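Local coordinates for probable arylamine n-acetyl transferase (Mycobacterium abscessus, PDB 4GUZ), which probably transfers acetyl groups from acetyl-coenzyme A to arylamine substrates, at residues 48-54 and 216-222; 53-57 and 273-277; 233-238 and 249-254; 254-258 and 277-282. All blocks are in the same frame, centred on the assembly; numbering follows the deposited sequence.

Contact 1 of 4, residues 48-54 and 216-222; sequences WENLDAV and FSTRAFV
Residues 48-54 leave Trp-48 and Glu-49 in extended conformation, turn at Asn-50 (phi/psi -125/22°) and enter a helix at Leu-51, with Val-54 N bonded to Asn-50 O at 3.2 Å. Residues 216-222 wind through a loop from Phe-216 to Ala-220 and become a strand at Phe-221. Strand 48-49 is short and weakly bonded beside strand 221-226, with Glu-49 CA 4.3 Å from Val-222 CA; further on, Val-54 CA comes within 4.8 Å of Thr-218 CA.

Asn-50, at the N-cap position and with chi1 p, points its amide at the loop rather than capping its helix. Its OD1 accepts from Phe-221 N at 2.8 Å, while ND2 donates to Arg-219 O at 3.0 Å and to Phe-216 O at 2.8 Å. Trp-48 (chi1 t) turns its six-membered ring edge to the face of Phe-216, a T-shaped pair with centroids 5.7 Å apart and planes at 68°. Trp-48 CZ3 also meets Phe-221 CD2 at 3.8 Å, and NE1 is hydrogen-bonded to Gly-133 O. Leu-51 CD2 packs on Ala-220 CB at 3.8 Å, and Val-54 CG1 reaches Thr-218 O at 3.3 Å.

The Trp-48 side chain lies near, without touching, Cys-79, His-116 and Asp-131, which probably form the family's catalytic triad. One buried amide thus meets three backbone groups of residues 216-221, holding them against the start of helix 51-56.

Contact 2 of 4, residues 53-57 and 273-277; sequences AVLHK and DSTLL
Leu-55 is the side chain to build first. Residues 53-55 and all of 273-277 are helical; Lys-57 has left the first helix with positive phi (57/28°), and the second segment lies within a continuing helix in which Leu-277 N bonds Asp-273 O at 2.8 Å. The closest CA atoms, Leu-55 and Leu-277, are 6.7 Å apart.

Leu-55 takes the m,t rotamer and drives its isobutyl group against the second helix: CD2 lies 3.7 Å from Leu-276 CG, 3.9 Å from Leu-277 CB and 3.6 Å from Asp-273 O, while CD1 is 4.0 Å from Asp-273 CB. Leu-276 and Leu-277 are both t,p; from the first, CD2 returns to Leu-55 O at 3.7 Å. At the solvent-exposed margin His-56, chi1 m, swings its ring across so that NE2 gives a weak hydrogen bond to Asp-273 OD1 at 3.1 Å. Lys-57 curls back instead, NZ donating to Ala-53 O at 2.9 Å and also bonding Ser-217 O.

The arrangement is a small leucine-centred helix-helix contact with a polar margin. It brings helix 51-56 against the C-terminal helix 271-282; Leu-269 touches both Leu-55 and Leu-277, and helix 254-263 packs on Leu-277 through Leu-258 and Leu-261.

Contact 3 of 4, residues 233-238 and 249-254; sequences LDHREL and TRQLTP
Four hydrogen bonds tie these segments into the open end of an antiparallel beta hairpin, strands 237-242 and 246-251. Leu-238 and Arg-250 form a hydrogen-bonded pair, CA atoms 5.3 Å apart: Leu-238 N gives to Arg-250 O at 2.7 Å and Arg-250 N to Leu-238 O at 3.0 Å. Glu-237 faces Gln-251 as the neighbouring non-hydrogen-bonded pair, CA-CA 4.5 Å. Past the strand end, Leu-252 N donates to Arg-236 O at 2.8 Å. The Arg-236 side chain (chi1 to chi3 m, t, p) then follows the departing chain, NE giving to Leu-252 O at 3.0 Å and NH1 hydrogen-bonded to Leu-281 O of the C-terminal helix.

Before the hairpin the backbone reverses through a type II' turn from Asp-234 to Glu-237, with His-235 at 69/-97°; Asp-234 N meets Glu-237 O at 2.8 Å and Glu-237 N meets Asp-234 O at 3.0 Å. Strand 229-234 thus passes directly into strand 237-242 of the same sheet.

On the Leu-238 side Leu-252, rotamer m,t, fills the space between two leucines: its CD1 is 3.9 Å from Leu-233 CD1 and 4.0 Å from Leu-238 CB. Val-257 of helix 254-263 packs on Leu-233 and Leu-252, and Thr-253 is that helix's N-cap. At its start, Pro-254 lies over one face of the Arg-236 guanidinium, with Pro-254 CD 4.0 Å from Arg-236 NH2.

Contact 4 of 4, residues 254-258 and 277-282; sequences PAEVL and LLERLA
The ring of Pro-254 lies over the side of helix 277-282, with its CB 3.6 Å from Leu-278 CD2 and 4.2 Å from Leu-281 CB, and its CG 4.4 Å from Ala-282 CB. Proline occupies the first turn of its helix, whose Leu-258 N makes a weak bond to Pro-254 O at 3.4 Å. In the partner helix, Leu-281 N bonds Leu-277 O at 2.9 Å and Ala-282 N bonds Leu-278 O at 2.8 Å.

The axes of the two short segments approach to 9.7 Å at 133°, so the helices run roughly opposite but are well splayed. Pro-254 and Leu-278 have the nearest CA atoms, 5.5 Å apart.

One turn further along, Leu-258 (m,t) reaches over to place CD1 3.7 Å from Leu-278 CD2 and CD2 4.0 Å from Leu-277 CD2. Leu-278, also m,t, thereby meets both Pro-254 and Leu-258 through CD2, which is also 3.4 Å from Pro-254 O. Val-257 (chi1 t) and Leu-281 (m,t) close the more buried side, Val-257 CG1 to Leu-281 CD1 at 3.7 Å. All the side-chain contacts are apolar.

Leu-277 continues inward to Leu-51 and Leu-55 of helix 51-56, while Val-257 packs on Leu-252 beside the sheet. The result is an aliphatic interface between two consecutive, splayed C-terminal helices joined by a short loop, with helix 254-263 lying on the five-stranded sheet.

All four contacts lie on the same side of the chain's centre. Contacts 1 and 2 both use helix 51-56, with centres about 9 Å apart; contacts 2 and 4 both use helix 271-282, about 10 Å apart. Contact 1 reaches strand 221-226, beside strand 229-234 of contact 3 in the five-stranded sheet, and contacts 3 and 4 meet at Pro-254, their centres about 10 Å apart. Contacts 2 and 3 do not touch, their centres about 17 Å apart. Along the chain contact 1 closes before contacts 3 and 4 open in turn, while contacts 2 and 4 alternate. Helix 51-56, the sheet and helices 254-263 and 271-282 thus pack together.

Contact 1 of 4, residues 48-54 and 216-222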
loop_
_atom_site.group_PDB
_atom_site.type_symbol
_atom_site.label_atom_id
_atom_site.label_comp_id
_atom_site.label_asym_id
_atom_site.label_seq_id
_atom_site.Cartn_x
_atom_site.Cartn_y
_atom_site.Cartn_z
ATOM N N TRP A 48 -6.440 -3.784 -2.286
ATOM C CA TRP A 48 -5.069 -4.233 -2.032
ATOM C C TRP A 48 -4.985 -5.739 -2.125
ATOM O O TRP A 48 -5.668 -6.442 -1.393
ATOM C CB TRP A 48 -4.553 -3.736 -0.670
ATOM C CG TRP A 48 -3.046 -3.723 -0.568
ATOM C CD1 TRP A 48 -2.237 -2.633 -0.658
ATOM C CD2 TRP A 48 -2.170 -4.866 -0.447
ATOM N NE1 TRP A 48 -0.920 -3.005 -0.513
ATOM C CE2 TRP A 48 -0.845 -4.377 -0.446
ATOM C CE3 TRP A 48 -2.375 -6.255 -0.332
ATOM C CZ2 TRP A 48 0.264 -5.219 -0.313
ATOM C CZ3 TRP A 48 -1.273 -7.094 -0.244
ATOM C CH2 TRP A 48 0.028 -6.575 -0.212
ATOM N N GLU A 49 -4.144 -6.239 -3.039
ATOM C CA GLU A 49 -3.939 -7.677 -3.268
ATOM C C GLU A 49 -2.695 -7.912 -4.122
ATOM O O GLU A 49 -2.224 -6.990 -4.784
ATOM C CB GLU A 49 -5.180 -8.310 -3.927
ATOM C CG GLU A 49 -5.603 -7.568 -5.175
ATOM C CD GLU A 49 -5.802 -8.389 -6.431
ATOM O OE1 GLU A 49 -4.916 -9.205 -6.766
ATOM O OE2 GLU A 49 -6.829 -8.171 -7.111
ATOM N N ASN A 50 -2.201 -9.156 -4.138
ATOM C CA ASN A 50 -0.997 -9.576 -4.871
ATOM C C ASN A 50 -1.289 -10.754 -5.816
ATOM O O ASN A 50 -0.354 -11.503 -6.135
ATOM C CB ASN A 50 0.064 -10.032 -3.838
ATOM C CG ASN A 50 -0.300 -11.354 -3.161
ATOM O OD1 ASN A 50 -1.484 -11.728 -3.038
ATOM N ND2 ASN A 50 0.708 -12.139 -2.800
ATOM N N LEU A 51 -2.571 -10.961 -6.219
ATOM C CA LEU A 51 -2.965 -12.156 -6.963
ATOM C C LEU A 51 -2.285 -12.296 -8.329
ATOM O O LEU A 51 -2.111 -13.426 -8.770
ATOM C CB LEU A 51 -4.494 -12.313 -7.091
ATOM C CG LEU A 51 -5.269 -12.388 -5.745
ATOM C CD1 LEU A 51 -6.797 -12.335 -5.951
ATOM C CD2 LEU A 51 -4.868 -13.598 -4.931
ATOM N N ASP A 52 -1.809 -11.189 -8.941
ATOM C CA ASP A 52 -1.066 -11.253 -10.192
ATOM C C ASP A 52 0.274 -11.923 -9.977
ATOM O O ASP A 52 0.706 -12.694 -10.842
ATOM C CB ASP A 52 -0.891 -9.858 -10.797
ATOM C CG ASP A 52 -2.105 -9.363 -11.552
ATOM O OD1 ASP A 52 -3.114 -10.114 -11.628
ATOM O OD2 ASP A 52 -2.072 -8.216 -12.024
ATOM N N ALA A 53 0.924 -11.669 -8.827
ATOM C CA ALA A 53 2.222 -12.272 -8.490
ATOM C C ALA A 53 2.062 -13.741 -8.161
ATOM O O ALA A 53 2.900 -14.560 -8.564
ATOM C CB ALA A 53 2.872 -11.539 -7.317
ATOM N N VAL A 54 0.969 -14.086 -7.452
ATOM C CA VAL A 54 0.700 -15.472 -7.076
ATOM C C VAL A 54 0.382 -16.305 -8.328
ATOM O O VAL A 54 0.868 -17.429 -8.427
ATOM C CB VAL A 54 -0.423 -15.574 -6.009
ATOM C CG1 VAL A 54 -0.660 -17.022 -5.586
ATOM C CG2 VAL A 54 -0.088 -14.712 -4.789
ATOM N N PHE A 216 5.314 -12.391 -0.918
ATOM C CA PHE A 216 4.193 -12.019 -1.784
ATOM C C PHE A 216 4.232 -12.710 -3.169
ATOM O O PHE A 216 3.271 -12.577 -3.932
ATOM C CB PHE A 216 4.117 -10.480 -1.954
ATOM C CG PHE A 216 3.842 -9.668 -0.699
ATOM C CD1 PHE A 216 3.042 -10.176 0.322
ATOM C CD2 PHE A 216 4.320 -8.370 -0.573
ATOM C CE1 PHE A 216 2.776 -9.420 1.471
ATOM C CE2 PHE A 216 4.041 -7.608 0.571
ATOM C CZ PHE A 216 3.275 -8.140 1.588
ATOM N N SER A 217 5.304 -13.465 -3.492
ATOM C CA SER A 217 5.401 -14.111 -4.802
ATOM C C SER A 217 4.571 -15.392 -4.931
ATOM O O SER A 217 4.078 -15.679 -6.026
ATOM C CB SER A 217 6.856 -14.429 -5.147
ATOM O OG SER A 217 7.418 -15.402 -4.282
ATOM N N THR A 218 4.444 -16.183 -3.844
ATOM C CA THR A 218 3.781 -17.482 -3.953
ATOM C C THR A 218 2.409 -17.602 -3.272
ATOM O O THR A 218 1.620 -18.443 -3.710
ATOM C CB THR A 218 4.708 -18.593 -3.429
ATOM O OG1 THR A 218 5.255 -18.216 -2.161
ATOM C CG2 THR A 218 5.840 -18.919 -4.414
ATOM N N ARG A 219 2.121 -16.829 -2.208
ATOM C CA ARG A 219 0.847 -17.029 -1.507
ATOM C C ARG A 219 0.002 -15.763 -1.431
ATOM O O ARG A 219 0.540 -14.685 -1.216
ATOM C CB ARG A 219 1.113 -17.575 -0.108
ATOM C CG ARG A 219 1.676 -19.007 -0.136
ATOM C CD ARG A 219 2.469 -19.346 1.105
ATOM N NE ARG A 219 1.718 -19.092 2.337
ATOM C CZ ARG A 219 0.969 -19.987 2.966
ATOM N NH1 ARG A 219 0.838 -21.214 2.480
ATOM N NH2 ARG A 219 0.344 -19.663 4.093
ATOM N N ALA A 220 -1.331 -15.914 -1.622
ATOM C CA ALA A 220 -2.319 -14.836 -1.627
ATOM C C ALA A 220 -2.259 -13.984 -0.356
ATOM O O ALA A 220 -2.158 -14.508 0.744
ATOM C CB ALA A 220 -3.718 -15.409 -1.799
ATOM N N PHE A 221 -2.235 -12.656 -0.538
ATOM C CA PHE A 221 -2.253 -11.683 0.552
ATOM C C PHE A 221 -3.158 -10.572 0.096
ATOM O O PHE A 221 -2.882 -9.935 -0.919
ATOM C CB PHE A 221 -0.853 -11.182 0.933
ATOM C CG PHE A 221 -0.748 -10.730 2.378
ATOM C CD1 PHE A 221 -0.693 -11.658 3.413
ATOM C CD2 PHE A 221 -0.672 -9.380 2.700
ATOM C CE1 PHE A 221 -0.601 -11.237 4.748
ATOM C CE2 PHE A 221 -0.522 -8.962 4.033
ATOM C CZ PHE A 221 -0.489 -9.891 5.045
ATOM N N VAL A 222 -4.299 -10.429 0.764
ATOM C CA VAL A 222 -5.324 -9.449 0.396
ATOM C C VAL A 222 -5.652 -8.623 1.634
ATOM O O VAL A 222 -5.719 -9.164 2.736
ATOM C CB VAL A 222 -6.563 -10.176 -0.205
ATOM C CG1 VAL A 222 -7.633 -9.189 -0.627
ATOM C CG2 VAL A 222 -6.159 -11.059 -1.393
#

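Contact 2 of 4, residues 53-57 and 273-277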
loop_
_atom_site.group_PDB
_atom_site.type_symbol
_atom_site.label_atom_id
_atom_site.label_comp_id
_atom_site.label_asym_id
_atom_site.label_seq_id
_atom_site.Cartn_x
_atom_site.Cartn_y
_atom_site.Cartn_z
ATOM N N ALA A 53 0.924 -11.669 -8.827
ATOM C CA ALA A 53 2.222 -12.272 -8.490
ATOM C C ALA A 53 2.062 -13.741 -8.161
ATOM O O ALA A 53 2.900 -14.560 -8.564
ATOM C CB ALA A 53 2.872 -11.539 -7.317
ATOM N N VAL A 54 0.969 -14.086 -7.452
ATOM C CA VAL A 54 0.700 -15.472 -7.076
ATOM C C VAL A 54 0.382 -16.305 -8.328
ATOM O O VAL A 54 0.868 -17.429 -8.427
ATOM C CB VAL A 54 -0.423 -15.574 -6.009
ATOM C CG1 VAL A 54 -0.660 -17.022 -5.586
ATOM C CG2 VAL A 54 -0.088 -14.712 -4.789
ATOM N N LEU A 55 -0.387 -15.739 -9.284
ATOM C CA LEU A 55 -0.812 -16.431 -10.508
ATOM C C LEU A 55 0.188 -16.343 -11.668
ATOM O O LEU A 55 0.213 -17.262 -12.485
ATOM C CB LEU A 55 -2.174 -15.888 -11.005
ATOM C CG LEU A 55 -3.406 -16.043 -10.073
ATOM C CD1 LEU A 55 -4.498 -15.046 -10.438
ATOM C CD2 LEU A 55 -3.983 -17.433 -10.137
ATOM N N HIS A 56 0.948 -15.234 -11.797
ATOM C CA HIS A 56 1.820 -15.043 -12.959
ATOM C C HIS A 56 3.282 -14.623 -12.658
ATOM O O HIS A 56 4.061 -14.532 -13.614
ATOM C CB HIS A 56 1.191 -14.003 -13.914
ATOM C CG HIS A 56 -0.242 -14.279 -14.272
ATOM N ND1 HIS A 56 -0.622 -15.459 -14.896
ATOM C CD2 HIS A 56 -1.345 -13.519 -14.066
ATOM C CE1 HIS A 56 -1.936 -15.387 -15.030
ATOM N NE2 HIS A 56 -2.416 -14.230 -14.557
ATOM N N LYS A 57 3.665 -14.389 -11.368
ATOM C CA LYS A 57 5.026 -13.970 -10.971
ATOM C C LYS A 57 5.432 -12.665 -11.709
ATOM O O LYS A 57 6.625 -12.407 -11.929
ATOM C CB LYS A 57 6.068 -15.096 -11.227
ATOM C CG LYS A 57 5.747 -16.442 -10.561
ATOM C CD LYS A 57 6.198 -16.507 -9.096
ATOM C CE LYS A 57 5.411 -17.532 -8.310
ATOM N NZ LYS A 57 3.947 -17.242 -8.331
ATOM N N ASP A 273 -8.344 -17.370 -14.343
ATOM C CA ASP A 273 -7.552 -16.973 -13.174
ATOM C C ASP A 273 -8.157 -17.555 -11.903
ATOM O O ASP A 273 -7.408 -17.967 -11.020
ATOM C CB ASP A 273 -7.410 -15.452 -13.077
ATOM C CG ASP A 273 -6.597 -14.867 -14.212
ATOM O OD1 ASP A 273 -5.388 -15.180 -14.298
ATOM O OD2 ASP A 273 -7.168 -14.088 -15.012
ATOM N N SER A 274 -9.500 -17.629 -11.838
ATOM C CA SER A 274 -10.252 -18.238 -10.735
ATOM C C SER A 274 -9.892 -19.720 -10.602
ATOM O O SER A 274 -9.640 -20.192 -9.492
ATOM C CB SER A 274 -11.755 -18.096 -10.969
ATOM O OG SER A 274 -12.180 -16.748 -10.865
ATOM N N THR A 275 -9.842 -20.441 -11.752
ATOM C CA THR A 275 -9.492 -21.859 -11.836
ATOM C C THR A 275 -8.051 -22.064 -11.351
ATOM O O THR A 275 -7.799 -22.954 -10.533
ATOM C CB THR A 275 -9.694 -22.362 -13.287
ATOM O OG1 THR A 275 -11.043 -22.108 -13.690
ATOM C CG2 THR A 275 -9.378 -23.848 -13.450
ATOM N N LEU A 276 -7.119 -21.221 -11.835
ATOM C CA LEU A 276 -5.704 -21.281 -11.459
ATOM C C LEU A 276 -5.510 -20.917 -9.978
ATOM O O LEU A 276 -4.657 -21.519 -9.322
ATOM C CB LEU A 276 -4.872 -20.361 -12.366
ATOM C CG LEU A 276 -3.338 -20.438 -12.256
ATOM C CD1 LEU A 276 -2.812 -21.829 -12.599
ATOM C CD2 LEU A 276 -2.682 -19.403 -13.156
ATOM N N LEU A 277 -6.303 -19.971 -9.440
ATOM C CA LEU A 277 -6.156 -19.591 -8.027
ATOM C C LEU A 277 -6.540 -20.753 -7.113
ATOM O O LEU A 277 -5.778 -21.061 -6.200
ATOM C CB LEU A 277 -6.935 -18.312 -7.665
ATOM C CG LEU A 277 -6.808 -17.829 -6.202
ATOM C CD1 LEU A 277 -5.408 -17.354 -5.870
ATOM C CD2 LEU A 277 -7.787 -16.749 -5.903
#

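Contact 3 of 4, residues 233-238 and 249-254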
loop_
_atom_site.group_PDB
_atom_site.type_symbol
_atom_site.label_atom_id
_atom_site.label_comp_id
_atom_site.label_asym_id
_atom_site.label_seq_id
_atom_site.Cartn_x
_atom_site.Cartn_y
_atom_site.Cartn_z
ATOM N N LEU A 233 -6.590 -11.383 4.307
ATOM C CA LEU A 233 -6.606 -12.779 3.904
ATOM C C LEU A 233 -5.145 -13.207 3.745
ATOM O O LEU A 233 -4.418 -12.668 2.904
ATOM C CB LEU A 233 -7.423 -12.993 2.618
ATOM C CG LEU A 233 -7.421 -14.416 2.058
ATOM C CD1 LEU A 233 -8.192 -15.377 2.975
ATOM C CD2 LEU A 233 -7.982 -14.458 0.658
ATOM N N ASP A 234 -4.692 -14.115 4.614
ATOM C CA ASP A 234 -3.321 -14.588 4.594
ATOM C C ASP A 234 -3.389 -16.006 4.023
ATOM O O ASP A 234 -3.646 -16.963 4.757
ATOM C CB ASP A 234 -2.710 -14.515 6.015
ATOM C CG ASP A 234 -1.222 -14.812 6.074
ATOM O OD1 ASP A 234 -0.627 -15.084 5.008
ATOM O OD2 ASP A 234 -0.646 -14.776 7.197
ATOM N N HIS A 235 -3.289 -16.100 2.682
ATOM C CA HIS A 235 -3.409 -17.329 1.883
ATOM C C HIS A 235 -4.882 -17.784 1.966
ATOM O O HIS A 235 -5.712 -17.198 1.267
ATOM C CB HIS A 235 -2.392 -18.413 2.307
ATOM C CG HIS A 235 -2.266 -19.550 1.344
ATOM N ND1 HIS A 235 -1.992 -19.337 0.005
ATOM C CD2 HIS A 235 -2.319 -20.883 1.572
ATOM C CE1 HIS A 235 -1.919 -20.541 -0.542
ATOM N NE2 HIS A 235 -2.100 -21.502 0.358
ATOM N N ARG A 236 -5.219 -18.732 2.857
ATOM C CA ARG A 236 -6.601 -19.206 3.060
ATOM C C ARG A 236 -7.127 -18.824 4.466
ATOM O O ARG A 236 -8.238 -19.201 4.840
ATOM C CB ARG A 236 -6.667 -20.735 2.864
ATOM C CG ARG A 236 -6.667 -21.173 1.402
ATOM C CD ARG A 236 -6.409 -22.668 1.250
ATOM N NE ARG A 236 -7.363 -23.491 2.000
ATOM C CZ ARG A 236 -7.388 -24.822 1.986
ATOM N NH1 ARG A 236 -6.519 -25.504 1.247
ATOM N NH2 ARG A 236 -8.292 -25.481 2.699
ATOM N N GLU A 237 -6.313 -18.120 5.258
ATOM C CA GLU A 237 -6.693 -17.728 6.611
ATOM C C GLU A 237 -7.248 -16.325 6.606
ATOM O O GLU A 237 -6.542 -15.390 6.242
ATOM C CB GLU A 237 -5.490 -17.810 7.557
ATOM C CG GLU A 237 -5.869 -17.852 9.028
ATOM C CD GLU A 237 -6.482 -19.144 9.545
ATOM O OE1 GLU A 237 -6.250 -20.217 8.946
ATOM O OE2 GLU A 237 -7.083 -19.097 10.636
ATOM N N LEU A 238 -8.496 -16.174 7.027
ATOM C CA LEU A 238 -9.103 -14.845 7.060
ATOM C C LEU A 238 -8.947 -14.258 8.427
ATOM O O LEU A 238 -9.474 -14.816 9.379
ATOM C CB LEU A 238 -10.590 -14.894 6.664
ATOM C CG LEU A 238 -11.329 -13.531 6.622
ATOM C CD1 LEU A 238 -10.730 -12.579 5.568
ATOM C CD2 LEU A 238 -12.821 -13.740 6.364
ATOM N N THR A 249 -9.328 -15.288 13.658
ATOM C CA THR A 249 -8.893 -15.932 12.416
ATOM C C THR A 249 -9.701 -17.182 12.131
ATOM O O THR A 249 -10.072 -17.897 13.065
ATOM C CB THR A 249 -7.381 -16.298 12.513
ATOM O OG1 THR A 249 -7.166 -17.151 13.649
ATOM C CG2 THR A 249 -6.488 -15.073 12.658
ATOM N N ARG A 250 -9.971 -17.442 10.847
ATOM C CA ARG A 250 -10.686 -18.633 10.402
ATOM C C ARG A 250 -10.136 -19.108 9.049
ATOM O O ARG A 250 -9.815 -18.275 8.185
ATOM C CB ARG A 250 -12.208 -18.418 10.353
ATOM C CG ARG A 250 -12.701 -17.338 9.397
ATOM C CD ARG A 250 -14.220 -17.230 9.392
ATOM N NE ARG A 250 -14.837 -18.310 8.618
ATOM C CZ ARG A 250 -15.508 -18.140 7.484
ATOM N NH1 ARG A 250 -15.664 -16.924 6.973
ATOM N NH2 ARG A 250 -16.023 -19.183 6.847
ATOM N N GLN A 251 -9.984 -20.447 8.893
ATOM C CA GLN A 251 -9.513 -21.041 7.653
ATOM C C GLN A 251 -10.671 -21.162 6.665
ATOM O O GLN A 251 -11.762 -21.607 7.035
ATOM C CB GLN A 251 -8.857 -22.418 7.898
ATOM C CG GLN A 251 -8.300 -23.077 6.621
ATOM C CD GLN A 251 -6.838 -22.791 6.327
ATOM O OE1 GLN A 251 -6.292 -21.691 6.563
ATOM N NE2 GLN A 251 -6.176 -23.778 5.745
ATOM N N LEU A 252 -10.415 -20.809 5.411
ATOM C CA LEU A 252 -11.393 -20.892 4.337
ATOM C C LEU A 252 -11.026 -22.016 3.402
ATOM O O LEU A 252 -9.837 -22.279 3.191
ATOM C CB LEU A 252 -11.453 -19.564 3.551
ATOM C CG LEU A 252 -11.799 -18.271 4.326
ATOM C CD1 LEU A 252 -11.644 -17.071 3.442
ATOM C CD2 LEU A 252 -13.228 -18.285 4.823
ATOM N N THR A 253 -12.045 -22.681 2.838
ATOM C CA THR A 253 -11.862 -23.695 1.805
ATOM C C THR A 253 -11.514 -22.952 0.502
ATOM O O THR A 253 -11.861 -21.769 0.407
ATOM C CB THR A 253 -13.151 -24.532 1.610
ATOM O OG1 THR A 253 -14.182 -23.673 1.131
ATOM C CG2 THR A 253 -13.592 -25.290 2.863
ATOM N N PRO A 254 -10.967 -23.604 -0.552
ATOM C CA PRO A 254 -10.702 -22.874 -1.806
ATOM C C PRO A 254 -11.939 -22.126 -2.351
ATOM O O PRO A 254 -11.807 -20.978 -2.784
ATOM C CB PRO A 254 -10.229 -23.986 -2.746
ATOM C CG PRO A 254 -9.569 -24.962 -1.836
ATOM C CD PRO A 254 -10.476 -24.996 -0.645
#

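Contact 4 of 4, residues 254-258 and 277-282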
loop_
_atom_site.group_PDB
_atom_site.type_symbol
_atom_site.label_atom_id
_atom_site.label_comp_id
_atom_site.label_asym_id
_atom_site.label_seq_id
_atom_site.Cartn_x
_atom_site.Cartn_y
_atom_site.Cartn_z
ATOM N N PRO A 254 -10.967 -23.604 -0.552
ATOM C CA PRO A 254 -10.702 -22.874 -1.806
ATOM C C PRO A 254 -11.939 -22.126 -2.351
ATOM O O PRO A 254 -11.807 -20.978 -2.784
ATOM C CB PRO A 254 -10.229 -23.986 -2.746
ATOM C CG PRO A 254 -9.569 -24.962 -1.836
ATOM C CD PRO A 254 -10.476 -24.996 -0.645
ATOM N N ALA A 255 -13.142 -22.730 -2.262
ATOM C CA ALA A 255 -14.383 -22.087 -2.702
ATOM C C ALA A 255 -14.751 -20.881 -1.818
ATOM O O ALA A 255 -15.198 -19.858 -2.350
ATOM C CB ALA A 255 -15.522 -23.092 -2.707
ATOM N N GLU A 256 -14.562 -20.986 -0.478
ATOM C CA GLU A 256 -14.878 -19.880 0.436
ATOM C C GLU A 256 -13.967 -18.674 0.168
ATOM O O GLU A 256 -14.422 -17.541 0.298
ATOM C CB GLU A 256 -14.771 -20.313 1.897
ATOM C CG GLU A 256 -15.966 -21.123 2.380
ATOM C CD GLU A 256 -15.749 -21.895 3.669
ATOM O OE1 GLU A 256 -14.583 -22.223 3.987
ATOM O OE2 GLU A 256 -16.754 -22.209 4.344
ATOM N N VAL A 257 -12.702 -18.922 -0.250
ATOM C CA VAL A 257 -11.744 -17.857 -0.601
ATOM C C VAL A 257 -12.319 -17.029 -1.751
ATOM O O VAL A 257 -12.383 -15.803 -1.627
ATOM C CB VAL A 257 -10.332 -18.402 -0.945
ATOM C CG1 VAL A 257 -9.432 -17.293 -1.528
ATOM C CG2 VAL A 257 -9.682 -19.017 0.287
ATOM N N LEU A 258 -12.764 -17.686 -2.851
ATOM C CA LEU A 258 -13.364 -16.946 -3.974
ATOM C C LEU A 258 -14.597 -16.169 -3.526
ATOM O O LEU A 258 -14.798 -15.037 -3.967
ATOM C CB LEU A 258 -13.750 -17.868 -5.146
ATOM C CG LEU A 258 -12.670 -18.729 -5.808
ATOM C CD1 LEU A 258 -13.290 -19.515 -6.955
ATOM C CD2 LEU A 258 -11.546 -17.876 -6.383
ATOM N N LEU A 277 -6.303 -19.971 -9.440
ATOM C CA LEU A 277 -6.156 -19.591 -8.027
ATOM C C LEU A 277 -6.540 -20.753 -7.113
ATOM O O LEU A 277 -5.778 -21.061 -6.200
ATOM C CB LEU A 277 -6.935 -18.312 -7.665
ATOM C CG LEU A 277 -6.808 -17.829 -6.202
ATOM C CD1 LEU A 277 -5.408 -17.354 -5.870
ATOM C CD2 LEU A 277 -7.787 -16.749 -5.903
ATOM N N LEU A 278 -7.670 -21.441 -7.406
ATOM C CA LEU A 278 -8.154 -22.618 -6.673
ATOM C C LEU A 278 -7.072 -23.715 -6.606
ATOM O O LEU A 278 -6.967 -24.395 -5.586
ATOM C CB LEU A 278 -9.438 -23.182 -7.328
ATOM C CG LEU A 278 -10.729 -22.374 -7.180
ATOM C CD1 LEU A 278 -11.835 -22.926 -8.072
ATOM C CD2 LEU A 278 -11.222 -22.390 -5.766
ATOM N N GLU A 279 -6.261 -23.861 -7.684
ATOM C CA GLU A 279 -5.150 -24.816 -7.780
ATOM C C GLU A 279 -4.041 -24.411 -6.822
ATOM O O GLU A 279 -3.522 -25.273 -6.111
ATOM C CB GLU A 279 -4.616 -24.929 -9.224
ATOM C CG GLU A 279 -5.557 -25.661 -10.172
ATOM C CD GLU A 279 -5.114 -25.812 -11.618
ATOM O OE1 GLU A 279 -3.908 -25.632 -11.912
ATOM O OE2 GLU A 279 -5.982 -26.136 -12.461
ATOM N N ARG A 280 -3.707 -23.096 -6.765
ATOM C CA ARG A 280 -2.707 -22.568 -5.821
ATOM C C ARG A 280 -3.188 -22.773 -4.370
ATOM O O ARG A 280 -2.395 -23.142 -3.503
ATOM C CB ARG A 280 -2.426 -21.070 -6.070
ATOM C CG ARG A 280 -1.864 -20.719 -7.447
ATOM C CD ARG A 280 -0.361 -20.947 -7.562
ATOM N NE ARG A 280 0.214 -20.235 -8.707
ATOM C CZ ARG A 280 0.266 -20.709 -9.950
ATOM N NH1 ARG A 280 -0.228 -21.909 -10.234
ATOM N NH2 ARG A 280 0.805 -19.984 -10.919
ATOM N N LEU A 281 -4.501 -22.580 -4.134
ATOM C CA LEU A 281 -5.145 -22.731 -2.826
ATOM C C LEU A 281 -5.259 -24.210 -2.385
ATOM O O LEU A 281 -5.088 -24.488 -1.200
ATOM C CB LEU A 281 -6.536 -22.067 -2.825
ATOM C CG LEU A 281 -6.589 -20.561 -3.154
ATOM C CD1 LEU A 281 -8.000 -20.117 -3.436
ATOM C CD2 LEU A 281 -5.940 -19.699 -2.061
ATOM N N ALA A 282 -5.530 -25.147 -3.316
ATOM C CA ALA A 282 -5.655 -26.579 -2.998
ATOM C C ALA A 282 -4.290 -27.308 -2.910
ATOM O O ALA A 282 -4.250 -28.471 -2.492
ATOM C CB ALA A 282 -6.533 -27.267 -4.032
#